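Local coordinates for integron gene cassette protein HFX_CASS3 (Uncultured bacterium, PDB 3FYN) that is of unknown function but, as a GNAT-family protein, probably transfers an acyl group from acyl-coenzyme A to an unidentified acceptor, at residues D104-R109 and A119-T124; Q123-G128 and R135-E140. One frame throughout, in Å; residues are numbered along the deposited sequence. Where two conformers were deposited one is given.

Contact 1: D104-R109 and A119-T124; sequences DDFFVR and AAALQT. With MG (magnesium ion), chain B.
F106 sets its CG anti to the backbone N (chi1 -178°), and this throws the ring off strand 98-108 toward helix 117-131; L122 places CG beside its own backbone N (chi1 -69°), which brings its branch point up to the ring. With the nearest backbones, F106 and A121, 8.8 Å apart between CA atoms, side chains must span the gap. F106 CE2 lies 3.9 Å from L122 CG and 4.0 Å from L122 CD1, so the ring corner rests against the leucine fork, the two side chains crossing at about a right angle. At the other meta carbon, F106 CE1 stands 4.0 Å from A121 CB. I86 of strand 81-93 touches both F106 and L122. Replacing F106 by alanine removes the whole ring and would probably leave A121 and the fork of L122 facing a gap.

D105 sits on the opposite side of the strand, its CB pointing almost opposite to that of F106. D105 OD1 binds a magnesium ion at 2.2 Å, and five waters complete six ligands; D105 OD2 accepts a 2.6 Å hydrogen bond from water 1, itself a metal ligand, and the two links together probably limit the carboxylate's rotation. The chemistry is therefore split by strand side: apolar packing of helix on preceding strand, as in the GNAT beta-alpha-beta unit, and hydrated metal binding behind it.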
ATOM      1  N   ASP A 104       5.185   3.720  -6.601  1.00 10.85           N
ATOM      2  CA  ASP A 104       4.002   3.169  -7.242  1.00 11.50           C
ATOM      3  C   ASP A 104       4.135   3.110  -8.757  1.00 11.89           C
ATOM      4  O   ASP A 104       3.610   2.205  -9.393  1.00 16.73           O
ATOM      5  CB  ASP A 104       2.774   3.985  -6.845  1.00 11.77           C
ATOM      6  CG  ASP A 104       1.479   3.336  -7.273  1.00 14.88           C
ATOM      7  OD1 ASP A 104       1.281   2.136  -6.983  1.00 16.64           O
ATOM      8  OD2 ASP A 104       0.659   4.034  -7.895  1.00 16.57           O
ATOM      9  N   ASP A 105       4.832   4.084  -9.329  1.00 11.22           N
ATOM     10  CA  ASP A 105       5.175   4.055 -10.745  1.00 12.11           C
ATOM     11  C   ASP A 105       6.480   4.813 -10.917  1.00 12.70           C
ATOM     12  O   ASP A 105       6.786   5.720 -10.146  1.00 14.12           O
ATOM     13  CB  ASP A 105       4.075   4.670 -11.614  1.00 13.53           C
ATOM     14  CG  ASP A 105       3.215   3.616 -12.297  1.00 15.84           C
ATOM     15  OD1 ASP A 105       3.685   2.464 -12.419  1.00 17.07           O
ATOM     16  OD2 ASP A 105       2.085   3.933 -12.724  1.00 16.02           O
ATOM     17  N   PHE A 106       7.248   4.432 -11.927  1.00 11.35           N
ATOM     18  CA  PHE A 106       8.602   4.937 -12.080  1.00 11.70           C
ATOM     19  C   PHE A 106       8.997   4.722 -13.527  1.00 10.89           C
ATOM     20  O   PHE A 106       9.061   3.590 -14.004  1.00 13.87           O
ATOM     21  CB  PHE A 106       9.519   4.166 -11.122  1.00 13.80           C
ATOM     22  CG  PHE A 106      10.954   4.608 -11.129  1.00 15.24           C
ATOM     23  CD1 PHE A 106      11.320   5.878 -11.547  1.00 15.28           C
ATOM     24  CD2 PHE A 106      11.943   3.751 -10.663  1.00 17.76           C
ATOM     25  CE1 PHE A 106      12.646   6.270 -11.523  1.00 20.18           C
ATOM     26  CE2 PHE A 106      13.266   4.139 -10.637  1.00 20.80           C
ATOM     27  CZ  PHE A 106      13.619   5.399 -11.067  1.00 21.02           C
ATOM     28  N   PHE A 107       9.245   5.820 -14.231  1.00 11.38           N
ATOM     29  CA  PHE A 107       9.567   5.756 -15.650  1.00 12.42           C
ATOM     30  C   PHE A 107      10.631   6.775 -16.009  1.00 13.03           C
ATOM     31  O   PHE A 107      10.523   7.952 -15.661  1.00 13.95           O
ATOM     32  CB  PHE A 107       8.312   6.012 -16.487  1.00 11.97           C
ATOM     33  CG  PHE A 107       8.561   6.066 -17.979  1.00 13.30           C
ATOM     34  CD1 PHE A 107       8.946   4.929 -18.675  1.00 15.86           C
ATOM     35  CD2 PHE A 107       8.386   7.251 -18.687  1.00 13.30           C
ATOM     36  CE1 PHE A 107       9.157   4.969 -20.051  1.00 15.71           C
ATOM     37  CE2 PHE A 107       8.601   7.296 -20.061  1.00 14.75           C
ATOM     38  CZ  PHE A 107       8.984   6.155 -20.739  1.00 16.66           C
ATOM     39  N   VAL A 108      11.658   6.307 -16.707  1.00 11.45           N
ATOM     40  CA  VAL A 108      12.629   7.185 -17.343  1.00 12.57           C
ATOM     41  C   VAL A 108      12.636   6.838 -18.829  1.00 13.34           C
ATOM     42  O   VAL A 108      12.717   5.665 -19.180  1.00 13.84           O
ATOM     43  CB  VAL A 108      14.039   6.975 -16.761  1.00 14.31           C
ATOM     44  CG1 VAL A 108      15.068   7.799 -17.534  1.00 13.97           C
ATOM     45  CG2 VAL A 108      14.059   7.334 -15.281  1.00 15.88           C
ATOM     46  N   ARG A 109      12.530   7.843 -19.696  1.00 13.51           N
ATOM     47  CA  ARG A 109      12.547   7.608 -21.136  1.00 15.66           C
ATOM     48  C   ARG A 109      13.784   6.805 -21.518  1.00 15.12           C
ATOM     49  O   ARG A 109      14.855   7.014 -20.959  1.00 15.39           O
ATOM     50  CB  ARG A 109      12.548   8.938 -21.895  1.00 14.83           C
ATOM     51  CG  ARG A 109      11.178   9.563 -22.048  1.00 18.68           C
ATOM     52  CD  ARG A 109      11.250  10.902 -22.761  1.00 22.30           C
ATOM     53  NE  ARG A 109       9.924  11.361 -23.159  1.00 25.84           N
ATOM     54  CZ  ARG A 109       9.584  12.635 -23.333  1.00 28.51           C
ATOM     55  NH1 ARG A 109      10.478  13.597 -23.134  1.00 27.27           N
ATOM     56  NH2 ARG A 109       8.342  12.946 -23.696  1.00 29.56           N
ATOM     57  N   ALA A 119      18.506   6.704 -10.140  1.00 18.10           N
ATOM     58  CA  ALA A 119      19.078   6.677  -8.800  1.00 17.98           C
ATOM     59  C   ALA A 119      18.752   7.963  -8.057  1.00 15.46           C
ATOM     60  O   ALA A 119      18.399   7.938  -6.879  1.00 15.49           O
ATOM     61  CB  ALA A 119      20.585   6.468  -8.874  1.00 20.36           C
ATOM     62  N   ALA A 120      18.875   9.092  -8.750  1.00 14.60           N
ATOM     63  CA  ALA A 120      18.561  10.384  -8.151  1.00 13.86           C
ATOM     64  C   ALA A 120      17.092  10.473  -7.761  1.00 13.47           C
ATOM     65  O   ALA A 120      16.755  10.967  -6.682  1.00 14.24           O
ATOM     66  CB  ALA A 120      18.937  11.526  -9.095  1.00 14.03           C
ATOM     67  N   ALA A 121      16.219   9.996  -8.641  1.00 13.11           N
ATOM     68  CA  ALA A 121      14.786  10.004  -8.367  1.00 10.43           C
ATOM     69  C   ALA A 121      14.441   9.198  -7.116  1.00 11.87           C
ATOM     70  O   ALA A 121      13.640   9.640  -6.293  1.00 12.04           O
ATOM     71  CB  ALA A 121      13.999   9.484  -9.578  1.00 10.20           C
ATOM     72  N   LEU A 122      15.030   8.013  -6.986  1.00 12.67           N
ATOM     73  CA  LEU A 122      14.779   7.168  -5.823  1.00 12.63           C
ATOM     74  C   LEU A 122      15.289   7.799  -4.526  1.00 12.74           C
ATOM     75  O   LEU A 122      14.650   7.685  -3.486  1.00 13.56           O
ATOM     76  CB  LEU A 122      15.368   5.769  -6.020  1.00 12.92           C
ATOM     77  CG  LEU A 122      14.672   4.902  -7.076  1.00 14.62           C
ATOM     78  CD1 LEU A 122      15.519   3.683  -7.404  1.00 15.29           C
ATOM     79  CD2 LEU A 122      13.270   4.480  -6.630  1.00 14.37           C
ATOM     80  N   GLN A 123      16.438   8.464  -4.593  0.54 13.79           N
ATOM     81  CA  GLN A 123      16.971   9.146  -3.420  0.54 15.17           C
ATOM     82  C   GLN A 123      16.056  10.282  -2.989  0.54 13.59           C
ATOM     83  O   GLN A 123      15.853  10.515  -1.798  0.54 14.00           O
ATOM     84  CB  GLN A 123      18.382   9.665  -3.693  0.54 17.16           C
ATOM     85  CG  GLN A 123      19.425   8.569  -3.697  0.54 20.15           C
ATOM     86  CD  GLN A 123      19.413   7.766  -2.410  0.54 22.82           C
ATOM     87  OE1 GLN A 123      19.632   8.305  -1.326  0.54 24.50           O
ATOM     88  NE2 GLN A 123      19.149   6.470  -2.524  0.54 23.82           N
ATOM     89  N   THR A 124      15.491  10.980  -3.966  1.00 11.35           N
ATOM     90  CA  THR A 124      14.559  12.063  -3.688  1.00 12.42           C
ATOM     91  C   THR A 124      13.299  11.545  -2.998  1.00 11.21           C
ATOM     92  O   THR A 124      12.829  12.131  -2.024  1.00 11.40           O
ATOM     93  CB  THR A 124      14.188  12.811  -4.977  1.00 14.15           C
ATOM     94  OG1 THR A 124      15.361  13.442  -5.495  1.00 17.99           O
ATOM     95  CG2 THR A 124      13.146  13.874  -4.696  1.00 14.52           C
TER
HETATM   96 MG    MG B 201       2.733   0.496 -12.847  1.00 23.33          MG
HETATM   97  O   HOH W   1       0.773   1.751 -13.198  1.00 18.19           O
HETATM   98  O   HOH W   2       3.223   0.645 -15.169  1.00 25.98           O
HETATM   99  O   HOH W   3       1.799  -1.554 -13.055  1.00 23.09           O
HETATM  100  O   HOH W   4       2.444   0.487 -10.590  1.00 24.31           O
HETATM  101  O   HOH W   5       4.828  -0.603 -12.475  1.00 24.52           O

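Contact 2: Q123-G128 and R135-E140; sequences QTVKQG and RALLVE
Between 123-128 and 135-140 the CA atoms come nearest at K126 and L137, 7.4 Å apart. L137 covers most of that distance, and V125 meets it from the helix. The CG of L137 stands anti to the backbone N (chi1 -177°), carrying the isobutyl group from the strand to the helix, where CD2 is the methyl that makes the contact. L137 CD2 lies 4.0 Å from V125 CG1, the side chains crossing nearly at right angles, and the same methyl sits 4.1 Å from K126 CA. K126 therefore contributes the root of its side chain and its backbone carbon, while its ammonium group leads away to a hydrogen bond between NZ and A155 O. L88 of strand 81-93 touches both V125 and L137, and F157 packs on L137 as well. E140 forms salt bridges with R100 and R162 of the second subunit. This is the second half of the beta-alpha-beta unit, the helix lying over the strand that follows it. Across the two segments the packing is apolar, van der Waals and hydrophobic, over 98 Å² of buried surface, while the strand's hydrogen bonds run to strand 98-108 on one side and to an antiparallel strand of the second subunit on the other.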
ATOM      1  N   GLN A 123      16.438   8.464  -4.593  0.54 13.79           N
ATOM      2  CA  GLN A 123      16.971   9.146  -3.420  0.54 15.17           C
ATOM      3  C   GLN A 123      16.056  10.282  -2.989  0.54 13.59           C
ATOM      4  O   GLN A 123      15.853  10.515  -1.798  0.54 14.00           O
ATOM      5  CB  GLN A 123      18.382   9.665  -3.693  0.54 17.16           C
ATOM      6  CG  GLN A 123      19.425   8.569  -3.697  0.54 20.15           C
ATOM      7  CD  GLN A 123      19.413   7.766  -2.410  0.54 22.82           C
ATOM      8  OE1 GLN A 123      19.632   8.305  -1.326  0.54 24.50           O
ATOM      9  NE2 GLN A 123      19.149   6.470  -2.524  0.54 23.82           N
ATOM     10  N   THR A 124      15.491  10.980  -3.966  1.00 11.35           N
ATOM     11  CA  THR A 124      14.559  12.063  -3.688  1.00 12.42           C
ATOM     12  C   THR A 124      13.299  11.545  -2.998  1.00 11.21           C
ATOM     13  O   THR A 124      12.829  12.131  -2.024  1.00 11.40           O
ATOM     14  CB  THR A 124      14.188  12.811  -4.977  1.00 14.15           C
ATOM     15  OG1 THR A 124      15.361  13.442  -5.495  1.00 17.99           O
ATOM     16  CG2 THR A 124      13.146  13.874  -4.696  1.00 14.52           C
ATOM     17  N   VAL A 125      12.756  10.442  -3.495  1.00 11.00           N
ATOM     18  CA  VAL A 125      11.579   9.856  -2.869  1.00 11.95           C
ATOM     19  C   VAL A 125      11.902   9.385  -1.449  1.00 12.04           C
ATOM     20  O   VAL A 125      11.121   9.605  -0.520  1.00 11.57           O
ATOM     21  CB  VAL A 125      11.004   8.696  -3.709  1.00 12.14           C
ATOM     22  CG1 VAL A 125       9.890   7.985  -2.949  1.00 12.05           C
ATOM     23  CG2 VAL A 125      10.483   9.226  -5.046  1.00 12.28           C
ATOM     24  N   LYS A 126      13.056   8.749  -1.273  1.00 12.45           N
ATOM     25  CA  LYS A 126      13.444   8.267   0.053  1.00 12.29           C
ATOM     26  C   LYS A 126      13.590   9.442   1.021  1.00 12.56           C
ATOM     27  O   LYS A 126      13.131   9.377   2.160  1.00 14.08           O
ATOM     28  CB  LYS A 126      14.726   7.431  -0.017  1.00 14.66           C
ATOM     29  CG  LYS A 126      15.129   6.804   1.301  1.00 22.07           C
ATOM     30  CD  LYS A 126      16.088   5.638   1.094  1.00 28.08           C
ATOM     31  CE  LYS A 126      17.346   6.068   0.373  1.00 31.29           C
ATOM     32  NZ  LYS A 126      18.288   4.925   0.188  1.00 33.32           N
ATOM     33  N   GLN A 127      14.215  10.526   0.573  1.00 12.51           N
ATOM     34  CA  GLN A 127      14.319  11.714   1.420  1.00 14.17           C
ATOM     35  C   GLN A 127      12.937  12.270   1.754  1.00 14.22           C
ATOM     36  O   GLN A 127      12.667  12.661   2.892  1.00 14.58           O
ATOM     37  CB  GLN A 127      15.175  12.800   0.760  1.00 16.74           C
ATOM     38  CG  GLN A 127      15.309  14.054   1.618  1.00 19.53           C
ATOM     39  CD  GLN A 127      16.057  13.789   2.909  1.00 24.69           C
ATOM     40  OE1 GLN A 127      15.556  14.057   4.005  1.00 29.11           O
ATOM     41  NE2 GLN A 127      17.261  13.248   2.788  1.00 24.59           N
ATOM     42  N   GLY A 128      12.059  12.301   0.758  1.00 14.58           N
ATOM     43  CA  GLY A 128      10.699  12.758   0.975  1.00 14.07           C
ATOM     44  C   GLY A 128       9.998  11.929   2.038  1.00 12.54           C
ATOM     45  O   GLY A 128       9.313  12.462   2.912  1.00 13.22           O
ATOM     46  N   ARG A 135       7.695   5.197   7.422  1.00 11.37           N
ATOM     47  CA  ARG A 135       8.472   4.212   8.173  1.00 11.95           C
ATOM     48  C   ARG A 135       9.146   3.146   7.317  1.00 11.95           C
ATOM     49  O   ARG A 135      10.037   2.436   7.786  1.00 12.68           O
ATOM     50  CB  ARG A 135       7.588   3.532   9.220  1.00 14.79           C
ATOM     51  CG  ARG A 135       6.747   4.486  10.060  1.00 21.24           C
ATOM     52  CD  ARG A 135       7.601   5.309  11.010  1.00 32.20           C
ATOM     53  NE  ARG A 135       7.042   5.319  12.361  1.00 44.37           N
ATOM     54  CZ  ARG A 135       5.956   5.997  12.728  1.00 51.13           C
ATOM     55  NH1 ARG A 135       5.296   6.728  11.842  1.00 53.88           N
ATOM     56  NH2 ARG A 135       5.528   5.938  13.984  1.00 52.40           N
ATOM     57  N   ALA A 136       8.711   3.020   6.070  1.00 12.44           N
ATOM     58  CA  ALA A 136       9.259   2.021   5.162  1.00 12.65           C
ATOM     59  C   ALA A 136       8.878   2.395   3.738  1.00 12.21           C
ATOM     60  O   ALA A 136       7.903   3.113   3.521  1.00 12.89           O
ATOM     61  CB  ALA A 136       8.735   0.621   5.511  1.00 13.85           C
ATOM     62  N   LEU A 137       9.665   1.930   2.776  1.00 12.00           N
ATOM     63  CA  LEU A 137       9.429   2.245   1.372  1.00 11.14           C
ATOM     64  C   LEU A 137       9.561   0.960   0.569  1.00 12.23           C
ATOM     65  O   LEU A 137      10.590   0.286   0.633  1.00 12.89           O
ATOM     66  CB  LEU A 137      10.435   3.297   0.884  1.00 11.93           C
ATOM     67  CG  LEU A 137      10.275   3.798  -0.556  1.00 13.70           C
ATOM     68  CD1 LEU A 137       8.886   4.373  -0.771  1.00 13.23           C
ATOM     69  CD2 LEU A 137      11.349   4.827  -0.895  1.00 14.50           C
ATOM     70  N   LEU A 138       8.506   0.623  -0.170  1.00 11.30           N
ATOM     71  CA  LEU A 138       8.431  -0.633  -0.910  1.00 12.97           C
ATOM     72  C   LEU A 138       8.290  -0.373  -2.406  1.00 13.13           C
ATOM     73  O   LEU A 138       7.916   0.721  -2.823  1.00 12.37           O
ATOM     74  CB  LEU A 138       7.219  -1.454  -0.447  1.00 17.25           C
ATOM     75  CG  LEU A 138       6.998  -1.696   1.050  1.00 21.32           C
ATOM     76  CD1 LEU A 138       5.773  -2.585   1.274  1.00 22.57           C
ATOM     77  CD2 LEU A 138       8.221  -2.315   1.673  1.00 25.22           C
ATOM     78  N   VAL A 139       8.584  -1.386  -3.212  1.00 13.46           N
ATOM     79  CA  VAL A 139       8.334  -1.305  -4.648  1.00 15.68           C
ATOM     80  C   VAL A 139       8.012  -2.682  -5.203  1.00 20.30           C
ATOM     81  O   VAL A 139       8.643  -3.671  -4.831  1.00 19.55           O
ATOM     82  CB  VAL A 139       9.530  -0.690  -5.421  1.00 16.84           C
ATOM     83  CG1 VAL A 139      10.776  -1.544  -5.265  1.00 18.90           C
ATOM     84  CG2 VAL A 139       9.184  -0.510  -6.893  1.00 16.62           C
ATOM     85  N   GLU A 140       7.009  -2.738  -6.074  1.00 25.57           N
ATOM     86  CA  GLU A 140       6.664  -3.958  -6.798  1.00 34.12           C
ATOM     87  C   GLU A 140       7.482  -4.031  -8.074  1.00 36.55           C
ATOM     88  O   GLU A 140       7.618  -3.035  -8.785  1.00 34.87           O
ATOM     89  CB  GLU A 140       5.185  -3.961  -7.180  1.00 40.62           C
ATOM     90  CG  GLU A 140       4.214  -4.110  -6.031  1.00 47.02           C
ATOM     91  CD  GLU A 140       2.776  -4.196  -6.512  1.00 52.01           C
ATOM     92  OE1 GLU A 140       2.557  -4.625  -7.665  1.00 52.89           O
ATOM     93  OE2 GLU A 140       1.864  -3.835  -5.740  1.00 54.69           O
TER

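In the fold
From the N terminus, strand 98-108 comes first, and contact 1 closes the eight-residue connection, 109-116, leading from its end into helix 117-131. In GNAT proteins the corresponding connection usually carries the coenzyme A pyrophosphate-binding turn. Contact 2 then closes the shorter, four-residue connection, 132-135, from that helix into strand 136-140. The contacts neither nest nor cross: they follow one another, sharing Q123 and T124 on the helix, their centres about 10 Å apart. Together they pack one helix on two neighbouring parallel strands, a beta-alpha-beta crossover. D104 and D105, on segment 104-109, and strand 136-140 also meet the second subunit, linking this unit to the dimer.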